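Local coordinates for cyclic di-GMP-binding protein XC_3703 (Xanthomonas campestris pv. campestris, PDB 5B7W), which binds cyclic di-GMP to regulate virulence and biofilm formation and, when free of it, promotes binding of a transcription regulator to its target genes, at residues Leu15-Leu26 and Lys38-Ile47; Lys97-Leu108 and Leu145-Leu154. All coordinates share one frame; numbering follows the deposited sequence.

Contact 1: Leu15-Leu26 and Lys38-Ile47; sequences LTNAVDQANREL and KFELEDGKVI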
loop_
_atom_site.group_PDB
_atom_site.type_symbol
_atom_site.label_atom_id
_atom_site.label_comp_id
_atom_site.label_asym_id
_atom_site.label_seq_id
_atom_site.Cartn_x
_atom_site.Cartn_y
_atom_site.Cartn_z
ATOM N N LEU A 15 -1.668 -1.604 -10.390
ATOM C CA LEU A 15 -1.496 -0.214 -9.983
ATOM C C LEU A 15 -1.642 0.719 -11.177
ATOM O O LEU A 15 -2.234 1.799 -11.063
ATOM C CB LEU A 15 -0.135 -0.027 -9.313
ATOM C CG LEU A 15 0.233 1.399 -8.895
ATOM C CD1 LEU A 15 -0.824 1.985 -7.972
ATOM C CD2 LEU A 15 1.602 1.430 -8.233
ATOM N N THR A 16 -1.119 0.312 -12.335
ATOM C CA THR A 16 -1.278 1.108 -13.547
ATOM C C THR A 16 -2.724 1.094 -14.028
ATOM O O THR A 16 -3.254 2.129 -14.450
ATOM C CB THR A 16 -0.344 0.589 -14.641
ATOM O OG1 THR A 16 1.012 0.647 -14.182
ATOM C CG2 THR A 16 -0.481 1.425 -15.906
ATOM N N ASN A 17 -3.378 -0.069 -13.972
ATOM C CA ASN A 17 -4.773 -0.156 -14.393
ATOM C C ASN A 17 -5.666 0.732 -13.538
ATOM O O ASN A 17 -6.544 1.428 -14.061
ATOM C CB ASN A 17 -5.253 -1.607 -14.337
ATOM C CG ASN A 17 -4.986 -2.361 -15.624
ATOM O OD1 ASN A 17 -5.413 -3.504 -15.786
ATOM N ND2 ASN A 17 -4.280 -1.721 -16.550
ATOM N N ALA A 18 -5.452 0.727 -12.219
ATOM C CA ALA A 18 -6.288 1.530 -11.330
ATOM C C ALA A 18 -6.160 3.017 -11.638
ATOM O O ALA A 18 -7.155 3.751 -11.617
ATOM C CB ALA A 18 -5.924 1.250 -9.873
ATOM N N VAL A 19 -4.942 3.480 -11.930
ATOM C CA VAL A 19 -4.748 4.886 -12.270
ATOM C C VAL A 19 -5.400 5.207 -13.610
ATOM O O VAL A 19 -6.026 6.261 -13.772
ATOM C CB VAL A 19 -3.247 5.233 -12.270
ATOM C CG1 VAL A 19 -3.036 6.681 -12.693
ATOM C CG2 VAL A 19 -2.648 4.985 -10.895
ATOM N N ASP A 20 -5.268 4.306 -14.587
ATOM C CA ASP A 20 -5.914 4.518 -15.879
ATOM C C ASP A 20 -7.430 4.550 -15.737
ATOM O O ASP A 20 -8.101 5.386 -16.353
ATOM C CB ASP A 20 -5.494 3.428 -16.865
ATOM C CG ASP A 20 -4.016 3.474 -17.190
ATOM O OD1 ASP A 20 -3.444 4.583 -17.208
ATOM O OD2 ASP A 20 -3.426 2.399 -17.429
ATOM N N GLN A 21 -7.989 3.646 -14.930
ATOM C CA GLN A 21 -9.432 3.645 -14.721
ATOM C C GLN A 21 -9.885 4.877 -13.947
ATOM O O GLN A 21 -11.005 5.356 -14.154
ATOM C CB GLN A 21 -9.862 2.367 -13.996
ATOM C CG GLN A 21 -9.586 1.092 -14.781
ATOM C CD GLN A 21 -9.881 -0.169 -13.988
ATOM O OE1 GLN A 21 -10.410 -0.109 -12.877
ATOM N NE2 GLN A 21 -9.530 -1.318 -14.554
ATOM N N ALA A 22 -9.035 5.403 -13.062
ATOM C CA ALA A 22 -9.386 6.621 -12.337
ATOM C C ALA A 22 -9.436 7.823 -13.273
ATOM O O ALA A 22 -10.321 8.677 -13.148
ATOM C CB ALA A 22 -8.395 6.863 -11.199
ATOM N N ASN A 23 -8.491 7.910 -14.213
ATOM C CA ASN A 23 -8.540 8.977 -15.207
ATOM C C ASN A 23 -9.743 8.816 -16.126
ATOM O O ASN A 23 -10.405 9.803 -16.471
ATOM C CB ASN A 23 -7.242 9.003 -16.014
ATOM C CG ASN A 23 -6.111 9.688 -15.274
ATOM O OD1 ASN A 23 -6.293 10.760 -14.698
ATOM N ND2 ASN A 23 -4.938 9.066 -15.276
ATOM N N ARG A 24 -10.043 7.580 -16.532
ATOM C CA ARG A 24 -11.238 7.332 -17.332
ATOM C C ARG A 24 -12.500 7.699 -16.563
ATOM O O ARG A 24 -13.465 8.211 -17.144
ATOM C CB ARG A 24 -11.284 5.866 -17.765
ATOM C CG ARG A 24 -10.508 5.561 -19.035
ATOM C CD ARG A 24 -11.426 5.548 -20.247
ATOM N NE ARG A 24 -12.365 4.429 -20.203
ATOM C CZ ARG A 24 -12.126 3.232 -20.729
ATOM N NH1 ARG A 24 -10.976 2.992 -21.343
ATOM N NH2 ARG A 24 -13.038 2.273 -20.642
ATOM N N GLU A 25 -12.507 7.456 -15.250
ATOM C CA GLU A 25 -13.694 7.744 -14.453
ATOM C C GLU A 25 -13.923 9.244 -14.322
ATOM O O GLU A 25 -15.072 9.701 -14.283
ATOM C CB GLU A 25 -13.566 7.089 -13.078
ATOM C CG GLU A 25 -14.885 6.890 -12.358
ATOM C CD GLU A 25 -14.816 5.782 -11.326
ATOM O OE1 GLU A 25 -14.665 6.092 -10.126
ATOM O OE2 GLU A 25 -14.909 4.598 -11.716
ATOM N N LEU A 26 -12.842 10.028 -14.255
ATOM C CA LEU A 26 -12.985 11.480 -14.201
ATOM C C LEU A 26 -13.609 12.029 -15.474
ATOM O O LEU A 26 -14.366 13.005 -15.425
ATOM C CB LEU A 26 -11.626 12.138 -13.965
ATOM C CG LEU A 26 -11.143 12.260 -12.523
ATOM C CD1 LEU A 26 -9.835 13.026 -12.496
ATOM C CD2 LEU A 26 -12.196 12.947 -11.671
ATOM N N LYS A 38 -6.348 15.344 -13.184
ATOM C CA LYS A 38 -5.694 14.142 -13.682
ATOM C C LYS A 38 -4.996 13.410 -12.545
ATOM O O LYS A 38 -4.599 14.017 -11.547
ATOM C CB LYS A 38 -4.680 14.486 -14.780
ATOM C CG LYS A 38 -3.708 15.588 -14.381
ATOM C CD LYS A 38 -2.804 15.999 -15.532
ATOM C CE LYS A 38 -1.479 15.257 -15.485
ATOM N NZ LYS A 38 -0.487 15.833 -16.436
ATOM N N PHE A 39 -4.863 12.097 -12.715
ATOM C CA PHE A 39 -3.968 11.270 -11.917
ATOM C C PHE A 39 -2.761 10.912 -12.771
ATOM O O PHE A 39 -2.916 10.514 -13.930
ATOM C CB PHE A 39 -4.644 9.979 -11.447
ATOM C CG PHE A 39 -5.930 10.184 -10.699
ATOM C CD1 PHE A 39 -7.133 10.282 -11.378
ATOM C CD2 PHE A 39 -5.942 10.233 -9.315
ATOM C CE1 PHE A 39 -8.320 10.449 -10.694
ATOM C CE2 PHE A 39 -7.127 10.399 -8.625
ATOM C CZ PHE A 39 -8.317 10.506 -9.317
ATOM N N GLU A 40 -1.564 11.040 -12.202
ATOM C CA GLU A 40 -0.338 10.663 -12.896
ATOM C C GLU A 40 0.443 9.691 -12.026
ATOM O O GLU A 40 0.846 10.041 -10.912
ATOM C CB GLU A 40 0.521 11.885 -13.228
ATOM C CG GLU A 40 1.777 11.537 -14.013
ATOM C CD GLU A 40 2.954 12.426 -13.666
ATOM O OE1 GLU A 40 2.836 13.229 -12.717
ATOM O OE2 GLU A 40 3.999 12.314 -14.338
ATOM N N LEU A 41 0.655 8.480 -12.535
ATOM C CA LEU A 41 1.489 7.500 -11.851
ATOM C C LEU A 41 2.951 7.762 -12.196
ATOM O O LEU A 41 3.321 7.791 -13.375
ATOM C CB LEU A 41 1.085 6.082 -12.245
ATOM C CG LEU A 41 1.894 4.972 -11.575
ATOM C CD1 LEU A 41 1.781 5.079 -10.063
ATOM C CD2 LEU A 41 1.435 3.607 -12.059
ATOM N N GLU A 42 3.778 7.949 -11.172
ATOM C CA GLU A 42 5.165 8.365 -11.338
ATOM C C GLU A 42 6.087 7.274 -10.812
ATOM O O GLU A 42 6.038 6.935 -9.624
ATOM C CB GLU A 42 5.417 9.687 -10.609
ATOM C CG GLU A 42 6.857 10.157 -10.613
ATOM C CD GLU A 42 7.028 11.466 -9.868
ATOM O OE1 GLU A 42 6.248 12.405 -10.133
ATOM O OE2 GLU A 42 7.933 11.553 -9.012
ATOM N N ASP A 43 6.920 6.727 -11.698
ATOM C CA ASP A 43 7.908 5.701 -11.364
ATOM C C ASP A 43 7.283 4.473 -10.711
ATOM O O ASP A 43 7.968 3.728 -10.002
ATOM C CB ASP A 43 9.013 6.267 -10.462
ATOM C CG ASP A 43 9.789 7.389 -11.123
ATOM O OD1 ASP A 43 9.879 7.400 -12.369
ATOM O OD2 ASP A 43 10.309 8.261 -10.395
ATOM N N GLY A 44 5.991 4.242 -10.937
ATOM C CA GLY A 44 5.309 3.134 -10.298
ATOM C C GLY A 44 5.265 3.212 -8.789
ATOM O O GLY A 44 5.050 2.191 -8.130
ATOM N N LYS A 45 5.465 4.396 -8.223
ATOM C CA LYS A 45 5.500 4.595 -6.778
ATOM C C LYS A 45 4.644 5.762 -6.315
ATOM O O LYS A 45 4.025 5.679 -5.251
ATOM C CB LYS A 45 6.951 4.815 -6.310
ATOM C CG LYS A 45 7.913 3.702 -6.685
ATOM C CD LYS A 45 9.350 4.092 -6.376
ATOM C CE LYS A 45 10.296 2.916 -6.568
ATOM N NZ LYS A 45 9.632 1.612 -6.295
ATOM N N VAL A 46 4.593 6.849 -7.081
ATOM C CA VAL A 46 3.934 8.081 -6.668
ATOM C C VAL A 46 2.756 8.342 -7.594
ATOM O O VAL A 46 2.897 8.279 -8.820
ATOM C CB VAL A 46 4.911 9.272 -6.678
ATOM C CG1 VAL A 46 4.168 10.576 -6.430
ATOM C CG2 VAL A 46 6.003 9.066 -5.641
ATOM N N ILE A 47 1.599 8.631 -7.006
ATOM C CA ILE A 47 0.414 9.053 -7.741
ATOM C C ILE A 47 0.208 10.533 -7.454
ATOM O O ILE A 47 -0.072 10.921 -6.313
ATOM C CB ILE A 47 -0.828 8.238 -7.355
ATOM C CG1 ILE A 47 -0.620 6.758 -7.674
ATOM C CG2 ILE A 47 -2.056 8.773 -8.077
ATOM C CD1 ILE A 47 -1.807 5.890 -7.317
#
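Asn23 and Phe39 meet through a pair of hydrogen bonds in which one side-chain amide pairs with both the backbone N-H and C=O of a strand residue. Asn23 OD1 accepts from Phe39 N at 2.8 Å; the bond is almost straight (176°), lies in the carbonyl plane and uses a lone pair. On the same amide, Asn23 ND2 donates to Phe39 O, also at 2.8 Å, and here the acceptor sits in the amide plane. Gripped at both ends, the amide can hardly rotate, and it satisfies backbone groups on an edge of strand 38-42 that no further strand of the chain covers. Asn23 CG stands beside its backbone N (chi1 -79°), which swings the amide from the flank of the helix across to the strand.

The ring of Phe39 turns inward under the helix. Ala22 CB rests over one face in a CH-pi contact, 3.9 Å from the centroid and displaced toward the rim, while Leu26 CD1 reaches CE1 at 3.5 Å from an oblique direction. One turn back, Val19 straddles the strand pair: CG1 packs on Phe39 CB, whereas CG2 touches Ile47 CD1 at 3.8 Å. Leu15 continues the row, its CG 4.0 Å from Leu41 CD2 and its CD2 against the carbonyl oxygen of Gly44 in the turn. Leu41 CD2 also lies near Thr16 OG1, a hydroxyl already bonded to Lys12 O.

The axis of segment 15-26 runs nearly antiparallel to that of strand 38-42 (166°), with a closest approach of 7.8 Å. Beyond the turn, Lys45 and Val46 both face Glu42 in a classic beta bulge. A helix laid on the first hairpin of a four-stranded antiparallel sheet in this way belongs to the RRM-like topology of domain II.

Contact 2: Lys97-Leu108 and Leu145-Leu154; sequences KQGIEQKQAKQL and LKKADFELPL
Lys97 and Leu152, their CA atoms 7.8 Å apart, mark one end of a contact whose segments pass in opposite directions; Leu108 and Leu145 mark the other. Residues 97-108 are extended chain, turn and the start of helix 102-114, and residues 145-154 leave the end of helix 135-146 as irregular chain. The backbones stay well apart, leaving the space between to side chains.

Phe150 fills the middle. Leu108 CD2 sits over one face of the Phe150 ring, 3.9 Å from the centroid and 17° off the normal, and the other Leu108 methyl, CD1, reaches Leu154 CD2. Gln104 CB approaches Phe150 CZ obliquely at 3.4 Å. The Phe150 ring reaches the helix because CG is turned away from its own backbone N (chi1 -157°). Gln104 bends at chi2, and its amide turns back to the helix start: NE2 donates to Glu101 OE2 from above the carboxylate plane, and OE1 receives Glu101 N at 3.2 Å. This reciprocal pairing ties the N-cap residue to the side chain three residues on. The aliphatic part of Gln104 is left to lie against Leu152, whose CD2 lies 3.4 Å from Gly99 O.

At the solvent side, Lys97 NZ donates to Glu151 O at 2.9 Å, nearly along the C=O axis; Glu151 OE2, 4.5 Å from NZ, is too far for a salt bridge but may add electrostatic attraction.

Helices 102-114 and 135-146 of domain I meet directly where Leu108 CD2 lies 3.8 Å from Leu145 CD2. Beneath, Ile100, Leu108, Leu145 and Leu154 all touch Val6 of the central strand 3-7, while Leu145 also packs on Phe156 of strand 155-160.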
loop_
_atom_site.group_PDB
_atom_site.type_symbol
_atom_site.label_atom_id
_atom_site.label_comp_id
_atom_site.label_asym_id
_atom_site.label_seq_id
_atom_site.Cartn_x
_atom_site.Cartn_y
_atom_site.Cartn_z
ATOM N N LYS A 97 3.131 2.978 -0.902
ATOM C CA LYS A 97 4.185 2.353 -0.111
ATOM C C LYS A 97 4.309 0.873 -0.456
ATOM O O LYS A 97 3.310 0.149 -0.512
ATOM C CB LYS A 97 3.904 2.527 1.380
ATOM C CG LYS A 97 3.901 3.972 1.855
ATOM C CD LYS A 97 3.503 4.071 3.320
ATOM C CE LYS A 97 2.159 3.410 3.582
ATOM N NZ LYS A 97 1.764 3.488 5.017
ATOM N N GLN A 98 5.543 0.433 -0.698
ATOM C CA GLN A 98 5.857 -0.959 -0.986
ATOM C C GLN A 98 7.161 -1.323 -0.293
ATOM O O GLN A 98 8.046 -0.480 -0.122
ATOM C CB GLN A 98 5.975 -1.223 -2.497
ATOM C CG GLN A 98 4.797 -0.721 -3.317
ATOM C CD GLN A 98 5.203 -0.208 -4.683
ATOM O OE1 GLN A 98 5.401 -0.983 -5.620
ATOM N NE2 GLN A 98 5.335 1.111 -4.803
ATOM N N GLY A 99 7.274 -2.590 0.101
ATOM C CA GLY A 99 8.451 -3.051 0.811
ATOM C C GLY A 99 8.402 -2.721 2.288
ATOM O O GLY A 99 7.765 -1.743 2.688
ATOM N N ILE A 100 9.065 -3.526 3.111
ATOM C CA ILE A 100 9.064 -3.335 4.556
ATOM C C ILE A 100 10.405 -2.732 4.953
ATOM O O ILE A 100 11.434 -3.416 4.947
ATOM C CB ILE A 100 8.788 -4.645 5.305
ATOM C CG1 ILE A 100 7.440 -5.224 4.869
ATOM C CG2 ILE A 100 8.794 -4.407 6.806
ATOM C CD1 ILE A 100 7.112 -6.557 5.505
ATOM N N GLU A 101 10.391 -1.445 5.297
ATOM C CA GLU A 101 11.597 -0.751 5.717
ATOM C C GLU A 101 12.086 -1.297 7.057
ATOM O O GLU A 101 11.368 -1.994 7.780
ATOM C CB GLU A 101 11.343 0.754 5.819
ATOM C CG GLU A 101 10.742 1.377 4.566
ATOM C CD GLU A 101 9.973 2.653 4.856
ATOM O OE1 GLU A 101 9.107 3.026 4.037
ATOM O OE2 GLU A 101 10.234 3.284 5.903
ATOM N N GLN A 102 13.337 -0.963 7.385
ATOM C CA GLN A 102 13.929 -1.432 8.634
ATOM C C GLN A 102 13.144 -0.946 9.845
ATOM O O GLN A 102 13.097 -1.633 10.871
ATOM C CB GLN A 102 15.386 -0.977 8.725
ATOM C CG GLN A 102 16.392 -2.113 8.676
ATOM C CD GLN A 102 17.813 -1.626 8.474
ATOM O OE1 GLN A 102 18.201 -0.576 8.986
ATOM N NE2 GLN A 102 18.599 -2.390 7.724
ATOM N N LYS A 103 12.521 0.230 9.743
ATOM C CA LYS A 103 11.684 0.734 10.827
ATOM C C LYS A 103 10.506 -0.200 11.084
ATOM O O LYS A 103 10.306 -0.679 12.206
ATOM C CB LYS A 103 11.198 2.143 10.487
ATOM C CG LYS A 103 10.156 2.700 11.441
ATOM C CD LYS A 103 10.731 2.909 12.829
ATOM C CE LYS A 103 10.376 4.287 13.359
ATOM N NZ LYS A 103 8.989 4.682 12.989
ATOM N N GLN A 104 9.717 -0.476 10.044
ATOM C CA GLN A 104 8.544 -1.327 10.206
ATOM C C GLN A 104 8.926 -2.784 10.438
ATOM O O GLN A 104 8.174 -3.524 11.083
ATOM C CB GLN A 104 7.638 -1.199 8.981
ATOM C CG GLN A 104 7.178 0.227 8.693
ATOM C CD GLN A 104 8.133 0.992 7.793
ATOM O OE1 GLN A 104 8.323 0.642 6.635
ATOM N NE2 GLN A 104 8.735 2.046 8.325
ATOM N N ALA A 105 10.083 -3.212 9.925
ATOM C CA ALA A 105 10.514 -4.595 10.107
ATOM C C ALA A 105 10.802 -4.892 11.574
ATOM O O ALA A 105 10.310 -5.881 12.127
ATOM C CB ALA A 105 11.743 -4.883 9.244
ATOM N N LYS A 106 11.603 -4.041 12.222
ATOM C CA LYS A 106 11.856 -4.204 13.651
ATOM C C LYS A 106 10.571 -4.135 14.461
ATOM O O LYS A 106 10.437 -4.835 15.472
ATOM C CB LYS A 106 12.828 -3.136 14.140
ATOM C CG LYS A 106 14.194 -3.201 13.514
ATOM C CD LYS A 106 14.869 -1.859 13.641
ATOM C CE LYS A 106 16.337 -1.968 13.324
ATOM N NZ LYS A 106 17.109 -0.846 13.911
ATOM N N GLN A 107 9.633 -3.274 14.059
ATOM C CA GLN A 107 8.305 -3.346 14.649
ATOM C C GLN A 107 7.693 -4.718 14.417
ATOM O O GLN A 107 7.082 -5.287 15.326
ATOM C CB GLN A 107 7.403 -2.241 14.098
ATOM C CG GLN A 107 7.957 -0.846 14.340
ATOM C CD GLN A 107 7.017 0.247 13.875
ATOM O OE1 GLN A 107 5.857 -0.019 13.578
ATOM N NE2 GLN A 107 7.517 1.481 13.794
ATOM N N LEU A 108 7.885 -5.290 13.223
ATOM C CA LEU A 108 7.281 -6.592 12.974
ATOM C C LEU A 108 7.911 -7.669 13.845
ATOM O O LEU A 108 7.218 -8.589 14.291
ATOM C CB LEU A 108 7.341 -6.970 11.496
ATOM C CG LEU A 108 6.270 -6.283 10.652
ATOM C CD1 LEU A 108 6.301 -6.792 9.208
ATOM C CD2 LEU A 108 4.917 -6.510 11.297
ATOM N N LEU A 145 -0.016 -11.781 12.416
ATOM C CA LEU A 145 0.357 -10.641 11.583
ATOM C C LEU A 145 -0.844 -10.092 10.820
ATOM O O LEU A 145 -0.951 -8.878 10.612
ATOM C CB LEU A 145 1.475 -11.035 10.618
ATOM C CG LEU A 145 2.851 -11.292 11.238
ATOM C CD1 LEU A 145 3.804 -11.883 10.211
ATOM C CD2 LEU A 145 3.426 -10.016 11.834
ATOM N N LYS A 146 -1.756 -10.972 10.395
ATOM C CA LYS A 146 -2.976 -10.514 9.734
ATOM C C LYS A 146 -3.802 -9.632 10.662
ATOM O O LYS A 146 -4.179 -8.511 10.304
ATOM C CB LYS A 146 -3.807 -11.711 9.264
ATOM C CG LYS A 146 -3.245 -12.477 8.075
ATOM C CD LYS A 146 -4.288 -13.450 7.537
ATOM C CE LYS A 146 -3.663 -14.563 6.714
ATOM N NZ LYS A 146 -3.395 -14.148 5.312
ATOM N N LYS A 147 -4.090 -10.124 11.867
ATOM C CA LYS A 147 -4.933 -9.418 12.830
ATOM C C LYS A 147 -4.168 -8.393 13.661
ATOM O O LYS A 147 -4.446 -8.227 14.851
ATOM C CB LYS A 147 -5.618 -10.440 13.735
ATOM C CG LYS A 147 -6.543 -11.404 13.009
ATOM C CD LYS A 147 -7.251 -12.328 13.989
ATOM C CE LYS A 147 -7.952 -11.540 15.085
ATOM N NZ LYS A 147 -8.945 -10.580 14.528
ATOM N N ALA A 148 -3.209 -7.694 13.066
ATOM C CA ALA A 148 -2.394 -6.720 13.777
ATOM C C ALA A 148 -2.842 -5.300 13.439
ATOM O O ALA A 148 -3.701 -5.075 12.585
ATOM C CB ALA A 148 -0.912 -6.913 13.440
ATOM N N ASP A 149 -2.245 -4.332 14.131
ATOM C CA ASP A 149 -2.514 -2.914 13.903
ATOM C C ASP A 149 -1.270 -2.317 13.251
ATOM O O ASP A 149 -0.423 -1.713 13.911
ATOM C CB ASP A 149 -2.873 -2.204 15.208
ATOM C CG ASP A 149 -3.563 -0.875 14.978
ATOM O OD1 ASP A 149 -4.806 -0.866 14.849
ATOM O OD2 ASP A 149 -2.866 0.161 14.925
ATOM N N PHE A 150 -1.167 -2.489 11.936
ATOM C CA PHE A 150 0.039 -2.154 11.195
ATOM C C PHE A 150 -0.270 -1.149 10.095
ATOM O O PHE A 150 -1.339 -1.196 9.476
ATOM C CB PHE A 150 0.672 -3.411 10.593
ATOM C CG PHE A 150 2.132 -3.268 10.296
ATOM C CD1 PHE A 150 3.023 -2.950 11.306
ATOM C CD2 PHE A 150 2.617 -3.464 9.014
ATOM C CE1 PHE A 150 4.368 -2.818 11.043
ATOM C CE2 PHE A 150 3.963 -3.335 8.746
ATOM C CZ PHE A 150 4.839 -3.014 9.762
ATOM N N GLU A 151 0.680 -0.246 9.855
ATOM C CA GLU A 151 0.559 0.808 8.855
ATOM C C GLU A 151 0.827 0.317 7.439
ATOM O O GLU A 151 0.953 1.140 6.526
ATOM C CB GLU A 151 1.517 1.955 9.192
ATOM C CG GLU A 151 2.978 1.537 9.269
ATOM C CD GLU A 151 3.890 2.677 9.672
ATOM O OE1 GLU A 151 4.411 2.649 10.808
ATOM O OE2 GLU A 151 4.087 3.601 8.855
ATOM N N LEU A 152 0.922 -0.999 7.236
ATOM C CA LEU A 152 1.216 -1.557 5.927
ATOM C C LEU A 152 0.390 -2.807 5.645
ATOM O O LEU A 152 0.205 -3.647 6.536
ATOM C CB LEU A 152 2.696 -1.926 5.766
ATOM C CG LEU A 152 3.657 -0.931 5.112
ATOM C CD1 LEU A 152 4.202 0.060 6.118
ATOM C CD2 LEU A 152 4.804 -1.647 4.402
ATOM N N PRO A 153 -0.085 -2.957 4.412
ATOM C CA PRO A 153 -0.654 -4.245 4.003
ATOM C C PRO A 153 0.429 -5.310 3.946
ATOM O O PRO A 153 1.541 -5.068 3.471
ATOM C CB PRO A 153 -1.227 -3.954 2.609
ATOM C CG PRO A 153 -1.328 -2.454 2.531
ATOM C CD PRO A 153 -0.195 -1.942 3.357
ATOM N N LEU A 154 0.095 -6.497 4.443
ATOM C CA LEU A 154 1.032 -7.610 4.510
ATOM C C LEU A 154 0.527 -8.760 3.651
ATOM O O LEU A 154 -0.653 -9.120 3.718
ATOM C CB LEU A 154 1.230 -8.085 5.952
ATOM C CG LEU A 154 1.816 -7.081 6.946
ATOM C CD1 LEU A 154 2.021 -7.736 8.304
ATOM C CD2 LEU A 154 3.122 -6.503 6.421
#

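Overall arrangement
Two domains of the same RRM-like topology each contribute one of these contacts: contact 1 lies in domain II, contact 2 largely in domain I. Their centres are 24 Å apart, on opposite sides of the chain's centre, and they follow one another in series along the chain. They still meet at one point, where Gly44 O packs 3.5 Å from Gln98 NE2, so the hairpin turn of 38-47 borders the chain that leads from strand 90-96 into residues 97-108. Contact 1 is remote from the predicted cyclic di-GMP site. Contact 2 is nearer, with the side chain of Leu145 about 11 Å from that of Arg135, a ligand-binding residue inferred by similarity.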